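Local coordinates for twin-arginine translocation pathway signal protein (Burkholderia phytofirmans, PDB 2RJO) that probably binds galactose or a related sugar in the periplasm, as a solute-binding protein that closes two lobes over its ligand, at residues V139-G143 with I186-W190; T125-L129 with P226-M230. Residue numbers count along the deposited sequence, not the author numbering.

Contact 1 of 2, residues V139-G143 with I186-W190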
loop_
_atom_site.group_PDB
_atom_site.type_symbol
_atom_site.label_atom_id
_atom_site.label_comp_id
_atom_site.label_asym_id
_atom_site.label_seq_id
_atom_site.Cartn_x
_atom_site.Cartn_y
_atom_site.Cartn_z
ATOM N N VAL A 139 -8.536 -1.008 -23.172
ATOM C CA VAL A 139 -7.712 -0.955 -21.972
ATOM C C VAL A 139 -7.498 -2.302 -21.311
ATOM O O VAL A 139 -8.426 -3.091 -21.188
ATOM C CB VAL A 139 -8.344 -0.021 -20.933
ATOM C CG1 VAL A 139 -7.431 0.120 -19.742
ATOM C CG2 VAL A 139 -8.630 1.330 -21.568
ATOM N N VAL A 140 -6.262 -2.570 -20.901
ATOM C CA VAL A 140 -5.949 -3.803 -20.191
ATOM C C VAL A 140 -5.643 -3.372 -18.755
ATOM O O VAL A 140 -5.128 -2.272 -18.543
ATOM C CB VAL A 140 -4.727 -4.543 -20.795
ATOM C CG1 VAL A 140 -5.095 -5.139 -22.135
ATOM C CG2 VAL A 140 -3.544 -3.597 -20.943
ATOM N N ALA A 141 -5.958 -4.216 -17.773
ATOM C CA ALA A 141 -5.716 -3.866 -16.375
ATOM C C ALA A 141 -5.050 -4.977 -15.561
ATOM O O ALA A 141 -5.406 -6.153 -15.676
ATOM C CB ALA A 141 -7.019 -3.448 -15.714
ATOM N N LEU A 142 -4.086 -4.580 -14.734
ATOM C CA LEU A 142 -3.328 -5.493 -13.890
ATOM C C LEU A 142 -3.720 -5.307 -12.431
ATOM O O LEU A 142 -3.643 -4.205 -11.903
ATOM C CB LEU A 142 -1.833 -5.229 -14.062
ATOM C CG LEU A 142 -1.252 -5.546 -15.444
ATOM C CD1 LEU A 142 -0.015 -4.691 -15.686
ATOM C CD2 LEU A 142 -0.937 -7.038 -15.538
ATOM N N GLY A 143 -4.128 -6.393 -11.779
ATOM C CA GLY A 143 -4.545 -6.305 -10.388
ATOM C C GLY A 143 -3.613 -6.941 -9.375
ATOM O O GLY A 143 -2.729 -7.719 -9.721
ATOM N N ILE A 186 2.799 -10.855 -18.702
ATOM C CA ILE A 186 1.368 -10.714 -18.953
ATOM C C ILE A 186 1.139 -9.582 -19.968
ATOM O O ILE A 186 0.252 -9.674 -20.819
ATOM C CB ILE A 186 0.594 -10.410 -17.649
ATOM C CG1 ILE A 186 0.613 -11.636 -16.728
ATOM C CG2 ILE A 186 -0.837 -10.033 -17.965
ATOM C CD1 ILE A 186 -0.121 -11.428 -15.402
HETATM N N MSE A 187 1.941 -8.521 -19.872
HETATM C CA MSE A 187 1.834 -7.393 -20.790
HETATM C C MSE A 187 2.218 -7.855 -22.187
HETATM O O MSE A 187 1.608 -7.455 -23.178
HETATM C CB MSE A 187 2.774 -6.259 -20.368
HETATM C CG MSE A 187 2.076 -4.963 -19.956
HETATM SE SE MSE A 187 1.146 -4.130 -21.257
HETATM C CE MSE A 187 -0.319 -3.979 -20.566
ATOM N N GLN A 188 3.243 -8.699 -22.254
ATOM C CA GLN A 188 3.724 -9.224 -23.526
ATOM C C GLN A 188 2.639 -10.009 -24.234
ATOM O O GLN A 188 2.364 -9.766 -25.409
ATOM C CB GLN A 188 4.931 -10.138 -23.312
ATOM C CG GLN A 188 6.143 -9.426 -22.793
ATOM C CD GLN A 188 7.351 -10.323 -22.759
ATOM O OE1 GLN A 188 7.374 -11.345 -22.049
ATOM N NE2 GLN A 188 8.377 -9.954 -23.526
ATOM N N ALA A 189 2.034 -10.955 -23.520
ATOM C CA ALA A 189 0.977 -11.786 -24.084
ATOM C C ALA A 189 -0.216 -10.941 -24.527
ATOM O O ALA A 189 -0.886 -11.282 -25.502
ATOM C CB ALA A 189 0.527 -12.830 -23.073
ATOM N N TRP A 190 -0.490 -9.852 -23.810
ATOM C CA TRP A 190 -1.601 -8.971 -24.175
ATOM C C TRP A 190 -1.325 -8.223 -25.474
ATOM O O TRP A 190 -2.238 -7.972 -26.258
ATOM C CB TRP A 190 -1.867 -7.921 -23.099
ATOM C CG TRP A 190 -2.739 -8.365 -21.963
ATOM C CD1 TRP A 190 -3.680 -9.353 -21.978
ATOM C CD2 TRP A 190 -2.797 -7.774 -20.661
ATOM N NE1 TRP A 190 -4.320 -9.414 -20.766
ATOM C CE2 TRP A 190 -3.799 -8.453 -19.938
ATOM C CE3 TRP A 190 -2.099 -6.730 -20.036
ATOM C CZ2 TRP A 190 -4.123 -8.120 -18.615
ATOM C CZ3 TRP A 190 -2.425 -6.400 -18.718
ATOM C CH2 TRP A 190 -3.424 -7.093 -18.028
#
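Helix residues 186-190 pack along strand residues 139-143, nearly antiparallel to them: the axes approach to 10.4 Å at an angle of 161°, and no hydrogen bond joins the two. Start at I186, whose CG2 rests 3.9 Å from L142 CD2. One residue on, selenomethionine M187 leaves the helix sideways and then curls inward, so that its CE comes to 3.3 Å from V140 CG2. W190 then closes the turn, its N hydrogen-bonded to I186 O at 3.1 Å, and lays its indole against the strand. V140 CB sits over one face of the W190 six-membered ring, 3.6 Å from its centroid and 16° off the normal, a CH-pi contact. At the ring edge, W190 CH2 is 3.2 Å from A141 O. L142 CD2 packs 3.5 Å from W190 CH2. The indole NE1 is hydrogen-bonded to D172 OD2 on strand 168-175. Helix 180-194 is the connection of a beta-alpha-beta crossover from strand 168-175 to strand 198-203, and strand 137-143 is the one it passes over; helix 206-218 packs beside it, with A212 touching both M187 and L142.

Contact 2 of 2, residues T125-L129 with P226-M230; sequences TATQL and PVTGM
This is a helix-on-sheet contact with one buried water, formed where helix 118-132 covers the short strand 227-228, the last strand of a four-stranded parallel sheet, with V246 and A247 hydrogen-bonded to its other side. Such layering is characteristic of an alpha/beta lobe of a periplasmic binding protein. Residues 125-129 are regular helix, with L129 N hydrogen-bonded to T125 O at 3.0 Å. P226-T228 are extended (phi/psi -65/137, -135/148 and -130/156), and G229 (-141/-156) and M230 (-166/134) carry the chain on beyond the strand. The two segments run in opposite senses, so T125 meets T228-M230 while L129 meets P226-T228; the closest CA pair is T125 and T228, 6.3 Å apart. T125, L129, P226 and T228 all direct CA-to-CB toward the partner, whereas V227 points away. L129, chi1 t and chi2 p, places CD1 3.4 Å from P226 O and 3.9 Å from P226 CB. T228 CG2 fits against the helix, 3.8 Å from L129 CB and 3.7 Å from T125 O. T125 CG2 lies 3.7 Å from G229 O, and selenomethionine M230 brings CE to 3.8 Å from T125 OG1. Both threonines have chi1 p, and the OG1 atoms of T125 and T228 stand 4.1 Å apart. Water 1 bridges them, accepting from T125 OG1 at 2.9 Å and T228 OG1 at 2.8 Å and donating to G229 O, just past the strand, at 3.1 Å. W202 NE1 adds a weak hydrogen bond to T125 OG1. Van der Waals packing thus holds the segments together, and the water is their polar link.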
loop_
_atom_site.group_PDB
_atom_site.type_symbol
_atom_site.label_atom_id
_atom_site.label_comp_id
_atom_site.label_asym_id
_atom_site.label_seq_id
_atom_site.Cartn_x
_atom_site.Cartn_y
_atom_site.Cartn_z
ATOM N N THR A 125 -7.228 7.320 -10.771
ATOM C CA THR A 125 -6.178 7.015 -11.741
ATOM C C THR A 125 -6.788 6.508 -13.047
ATOM O O THR A 125 -6.279 6.789 -14.136
ATOM C CB THR A 125 -5.181 5.956 -11.190
ATOM O OG1 THR A 125 -5.830 4.683 -11.071
ATOM C CG2 THR A 125 -4.655 6.384 -9.835
ATOM N N ALA A 126 -7.887 5.770 -12.935
ATOM C CA ALA A 126 -8.574 5.236 -14.098
ATOM C C ALA A 126 -9.215 6.365 -14.894
ATOM O O ALA A 126 -9.238 6.334 -16.128
ATOM C CB ALA A 126 -9.643 4.245 -13.660
ATOM N N THR A 127 -9.757 7.355 -14.191
ATOM C CA THR A 127 -10.393 8.477 -14.868
ATOM C C THR A 127 -9.354 9.287 -15.630
ATOM O O THR A 127 -9.596 9.719 -16.754
ATOM C CB THR A 127 -11.122 9.390 -13.868
ATOM O OG1 THR A 127 -12.275 8.705 -13.368
ATOM C CG2 THR A 127 -11.562 10.687 -14.532
ATOM N N GLN A 128 -8.194 9.490 -15.015
ATOM C CA GLN A 128 -7.122 10.241 -15.654
ATOM C C GLN A 128 -6.630 9.491 -16.881
ATOM O O GLN A 128 -6.334 10.102 -17.907
ATOM C CB GLN A 128 -5.958 10.444 -14.686
ATOM C CG GLN A 128 -4.747 11.109 -15.325
ATOM C CD GLN A 128 -5.035 12.531 -15.788
ATOM O OE1 GLN A 128 -5.172 13.452 -14.973
ATOM N NE2 GLN A 128 -5.137 12.714 -17.104
ATOM N N LEU A 129 -6.530 8.168 -16.759
ATOM C CA LEU A 129 -6.080 7.325 -17.854
ATOM C C LEU A 129 -7.041 7.408 -19.043
ATOM O O LEU A 129 -6.618 7.556 -20.191
ATOM C CB LEU A 129 -5.965 5.876 -17.380
ATOM C CG LEU A 129 -5.638 4.839 -18.453
ATOM C CD1 LEU A 129 -4.212 5.049 -18.949
ATOM C CD2 LEU A 129 -5.805 3.433 -17.897
ATOM N N PRO A 226 -0.384 5.183 -22.675
ATOM C CA PRO A 226 -0.504 5.699 -21.307
ATOM C C PRO A 226 -0.728 4.600 -20.269
ATOM O O PRO A 226 -1.506 3.672 -20.475
ATOM C CB PRO A 226 -1.681 6.661 -21.412
ATOM C CG PRO A 226 -2.540 6.019 -22.432
ATOM C CD PRO A 226 -1.531 5.622 -23.489
ATOM N N VAL A 227 -0.030 4.718 -19.148
ATOM C CA VAL A 227 -0.131 3.740 -18.080
ATOM C C VAL A 227 -0.263 4.446 -16.749
ATOM O O VAL A 227 0.262 5.548 -16.577
ATOM C CB VAL A 227 1.126 2.871 -18.025
ATOM C CG1 VAL A 227 0.931 1.737 -17.029
ATOM C CG2 VAL A 227 1.453 2.344 -19.412
ATOM N N THR A 228 -0.977 3.824 -15.814
ATOM C CA THR A 228 -1.131 4.393 -14.479
ATOM C C THR A 228 -0.817 3.356 -13.403
ATOM O O THR A 228 -0.906 2.150 -13.637
ATOM C CB THR A 228 -2.549 4.929 -14.234
ATOM O OG1 THR A 228 -3.500 3.865 -14.350
ATOM C CG2 THR A 228 -2.874 6.033 -15.216
ATOM N N GLY A 229 -0.444 3.839 -12.223
ATOM C CA GLY A 229 -0.115 2.956 -11.124
ATOM C C GLY A 229 -0.624 3.517 -9.812
ATOM O O GLY A 229 -1.568 4.304 -9.803
HETATM N N MSE A 230 -0.012 3.111 -8.709
HETATM C CA MSE A 230 -0.401 3.585 -7.387
HETATM C C MSE A 230 0.674 3.216 -6.387
HETATM O O MSE A 230 1.149 2.088 -6.383
HETATM C CB MSE A 230 -1.755 2.988 -6.953
HETATM C CG MSE A 230 -2.955 3.853 -7.336
HETATM SE SE MSE A 230 -4.580 3.275 -6.751
HETATM C CE MSE A 230 -5.140 2.394 -8.172
HETATM O O HOH W 1 -3.590 2.992 -11.690
#

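Contacts 1 and 2 lie on opposite faces of one parallel sheet, the helix 180-194 side and the helix 118-132 side, with centres 14 Å apart. Strand 137-143 links them: V140 and L142 give side chains to contact 1, while V139 turns the other way and sets CG1 4.1 Å from L129 CD2 of contact 2. Helix 118-132 also leads directly into that strand. Together they describe the helix-sheet-helix layering of one lobe of the binding protein. Contact 2 is nearer the sugar: the side chain of M230 is about 6 Å from the galactopyranose, touches the pocket residues R154 and W251, and directly precedes pocket residue D231. In contact 1, the side chain of L142 is about 12 Å from the galactopyranose.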